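Local coordinates for protein RE55538p (Drosophila melanogaster, PDB 4IX7) that represses transcription of neural development genes by binding the palindrome 5'-CCAATTGG-3' through its BEN domain and also acts as a corepressor for Su(H), at a contact of chain A with DNA. Sequence-based numbering; all coordinates share one arbitrary frame.

A contact of chain A with DNA. Residues 29, 32, 98, 101. With nucleotides of chain B.
Helix 88-112 of the BEN domain presents Asp101 to the major groove, where its carboxylate meets the cytosine of DC4 of chain B, while helix 27-38 lies against the sugar-phosphate backbone between DT3 and DC4 of that strand. The exocyclic amino group N4 of the paired cytosine, on its Hoogsteen edge, donates to Asp101 OD1 at 2.9 Å in an almost straight bond, 176° at the hydrogen. It reaches the oxygen on its syn side, somewhat out of the carboxylate plane. The same carboxylate lies against the thymine methyl of the preceding nucleotide, with Asp101 CG 3.3 Å from DT3 C7, so one side chain touches two successive bases and probably contributes to reading this step.

Arg32 holds the other oxygen of that carboxylate, and together with the N4 bond to OD1 this probably restrains its rotation. Its NH1 and NH2 both donate to Asp101 OD2, at 2.6 and 2.8 Å, and this oxygen lies in the guanidinium plane. The chain, extended from CG to NE, carries the guanidinium out between Asp101 and the backbone, and chi4 of -91° turns its plane across the chain, with NE toward the phosphate and NH1 and NH2 toward Asp101. There NE forms a salt-bridging hydrogen bond of 3.0 Å to the phosphate oxygen OP2 of DC4, which is tilted from the guanidinium plane. One guanidinium face rests near its rim on the deoxyribose C2' of DT3, while Lys98 CB lies over the opposite face. Water 1 links NH1 to OP2 and O5' of DC4. An alanine in place of Arg32 would probably leave the DC4 phosphate without its charged mate and set the Asp101 carboxylate free to turn away from the cytosine amino group.

Lys98 NZ forms a longer salt bridge, 3.5 Å, to DT3 OP2, and water 2 also joins the two; the Arg32 NH2 bond to this oxygen is weak. About one turn earlier on helix 27-38, Leu29 sets its CD2 methyl against the deoxyribose of DT3 at its 3' side, in van der Waals contact 3.5 Å from O3', beside the same phosphate linkage.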
ATOM      1  N   LEU A  29     -13.771  -3.187   2.531  1.00 15.44           N
ATOM      2  CA  LEU A  29     -14.783  -4.057   3.105  1.00 14.24           C
ATOM      3  C   LEU A  29     -15.554  -4.774   1.997  1.00 14.60           C
ATOM      4  O   LEU A  29     -15.903  -5.940   2.144  1.00 15.96           O
ATOM      5  CB  LEU A  29     -15.722  -3.262   4.004  1.00 14.05           C
ATOM      6  CG  LEU A  29     -15.067  -2.673   5.255  1.00 16.86           C
ATOM      7  CD1 LEU A  29     -16.104  -1.872   6.039  1.00 16.93           C
ATOM      8  CD2 LEU A  29     -14.472  -3.774   6.116  1.00 17.08           C
ATOM      9  N   ARG A  32     -13.307  -7.594   0.845  1.00 12.10           N
ATOM     10  CA  ARG A  32     -13.282  -8.680   1.820  0.58 13.93           C
ATOM     11  C   ARG A  32     -14.536  -9.538   1.728  1.00 13.36           C
ATOM     12  O   ARG A  32     -14.463 -10.766   1.772  1.00 14.61           O
ATOM     13  CB  ARG A  32     -13.122  -8.135   3.246  0.58 14.48           C
ATOM     14  CG  ARG A  32     -11.756  -7.536   3.527  0.58 16.13           C
ATOM     15  CD  ARG A  32     -11.705  -6.876   4.904  0.58 16.27           C
ATOM     16  NE  ARG A  32     -10.357  -6.398   5.183  0.58 15.82           N
ATOM     17  CZ  ARG A  32      -9.426  -7.113   5.803  0.58 16.51           C
ATOM     18  NH1 ARG A  32      -8.216  -6.601   5.996  0.58 13.92           N
ATOM     19  NH2 ARG A  32      -9.700  -8.337   6.236  0.58 18.10           N
ATOM     20  N   LYS A  98      -6.335  -9.180   3.134  1.00 11.52           N
ATOM     21  CA  LYS A  98      -7.285 -10.198   3.571  1.00 13.97           C
ATOM     22  C   LYS A  98      -6.644 -11.594   3.592  1.00 12.60           C
ATOM     23  O   LYS A  98      -6.890 -12.388   4.514  1.00 13.93           O
ATOM     24  CB  LYS A  98      -8.537 -10.180   2.690  1.00 13.20           C
ATOM     25  CG  LYS A  98      -9.559 -11.275   3.016  1.00 14.95           C
ATOM     26  CD  LYS A  98      -9.941 -11.254   4.495  1.00 14.67           C
ATOM     27  CE  LYS A  98     -11.184 -12.080   4.752  1.00 18.92           C
ATOM     28  NZ  LYS A  98     -11.540 -12.160   6.211  1.00 18.27           N
ATOM     29  N   ASP A 101      -4.562 -11.736   6.608  1.00 13.38           N
ATOM     30  CA  ASP A 101      -5.432 -11.859   7.782  1.00 14.04           C
ATOM     31  C   ASP A 101      -5.901 -13.309   7.989  1.00 14.09           C
ATOM     32  O   ASP A 101      -5.902 -13.828   9.115  1.00 14.59           O
ATOM     33  CB  ASP A 101      -6.650 -10.935   7.657  1.00 13.89           C
ATOM     34  CG  ASP A 101      -6.289  -9.452   7.732  1.00 18.03           C
ATOM     35  OD1 ASP A 101      -5.197  -9.109   8.233  1.00 16.96           O
ATOM     36  OD2 ASP A 101      -7.124  -8.616   7.318  1.00 17.92           O
TER
ATOM     37  P    DT B   3     -13.387  -8.227   8.532  1.00 23.99           P
ATOM     38  OP1  DT B   3     -14.706  -7.806   8.004  1.00 27.93           O
ATOM     39  OP2  DT B   3     -12.555  -9.221   7.841  1.00 21.35           O
ATOM     40  O5'  DT B   3     -12.487  -6.908   8.691  1.00 19.30           O
ATOM     41  C5'  DT B   3     -13.082  -5.792   9.296  1.00 19.08           C
ATOM     42  C4'  DT B   3     -12.033  -4.711   9.430  1.00 16.01           C
ATOM     43  O4'  DT B   3     -11.046  -5.150  10.395  1.00 16.43           O
ATOM     44  C3'  DT B   3     -11.263  -4.401   8.150  1.00 17.54           C
ATOM     45  O3'  DT B   3     -11.476  -3.017   7.840  1.00 16.53           O
ATOM     46  C2'  DT B   3      -9.816  -4.743   8.493  1.00 14.54           C
ATOM     47  C1'  DT B   3      -9.792  -4.614  10.003  1.00 14.38           C
ATOM     48  N1   DT B   3      -8.755  -5.410  10.698  1.00 14.60           N
ATOM     49  C2   DT B   3      -7.970  -4.783  11.652  1.00 15.34           C
ATOM     50  O2   DT B   3      -8.070  -3.594  11.927  1.00 17.43           O
ATOM     51  N3   DT B   3      -7.051  -5.602  12.256  1.00 14.82           N
ATOM     52  C4   DT B   3      -6.873  -6.954  12.039  1.00 13.96           C
ATOM     53  O4   DT B   3      -6.020  -7.597  12.645  1.00 15.33           O
ATOM     54  C5   DT B   3      -7.733  -7.544  11.046  1.00 14.66           C
ATOM     55  C7   DT B   3      -7.620  -9.003  10.718  1.00 17.82           C
ATOM     56  C6   DT B   3      -8.634  -6.762  10.442  1.00 13.74           C
ATOM     57  P    DC B   4     -10.836  -2.370   6.522  1.00 17.92           P
ATOM     58  OP1  DC B   4     -11.682  -1.223   6.114  1.00 20.27           O
ATOM     59  OP2  DC B   4     -10.536  -3.462   5.568  1.00 19.68           O
ATOM     60  O5'  DC B   4      -9.425  -1.841   7.023  1.00 16.74           O
ATOM     61  C5'  DC B   4      -9.410  -0.844   8.035  1.00 16.97           C
ATOM     62  C4'  DC B   4      -7.985  -0.657   8.501  1.00 17.87           C
ATOM     63  O4'  DC B   4      -7.508  -1.883   9.091  1.00 17.12           O
ATOM     64  C3'  DC B   4      -6.988  -0.375   7.380  1.00 18.19           C
ATOM     65  O3'  DC B   4      -6.715   1.013   7.464  1.00 17.93           O
ATOM     66  C2'  DC B   4      -5.766  -1.240   7.699  1.00 18.45           C
ATOM     67  C1'  DC B   4      -6.097  -1.820   9.061  1.00 17.10           C
ATOM     68  N1   DC B   4      -5.626  -3.214   9.274  1.00 15.06           N
ATOM     69  C2   DC B   4      -4.661  -3.472  10.252  1.00 14.03           C
ATOM     70  O2   DC B   4      -4.226  -2.524  10.911  1.00 15.61           O
ATOM     71  N3   DC B   4      -4.234  -4.741  10.439  1.00 12.62           N
ATOM     72  C4   DC B   4      -4.734  -5.737   9.693  1.00 13.62           C
ATOM     73  N4   DC B   4      -4.285  -6.986   9.912  1.00 14.96           N
ATOM     74  C5   DC B   4      -5.708  -5.489   8.675  1.00 15.56           C
ATOM     75  C6   DC B   4      -6.122  -4.227   8.501  1.00 14.29           C
TER
HETATM   76  O   HOH W   1      -7.691  -3.914   5.323  1.00 21.22           O
HETATM   77  O   HOH W   2     -14.090 -10.946   6.306  1.00 29.82           O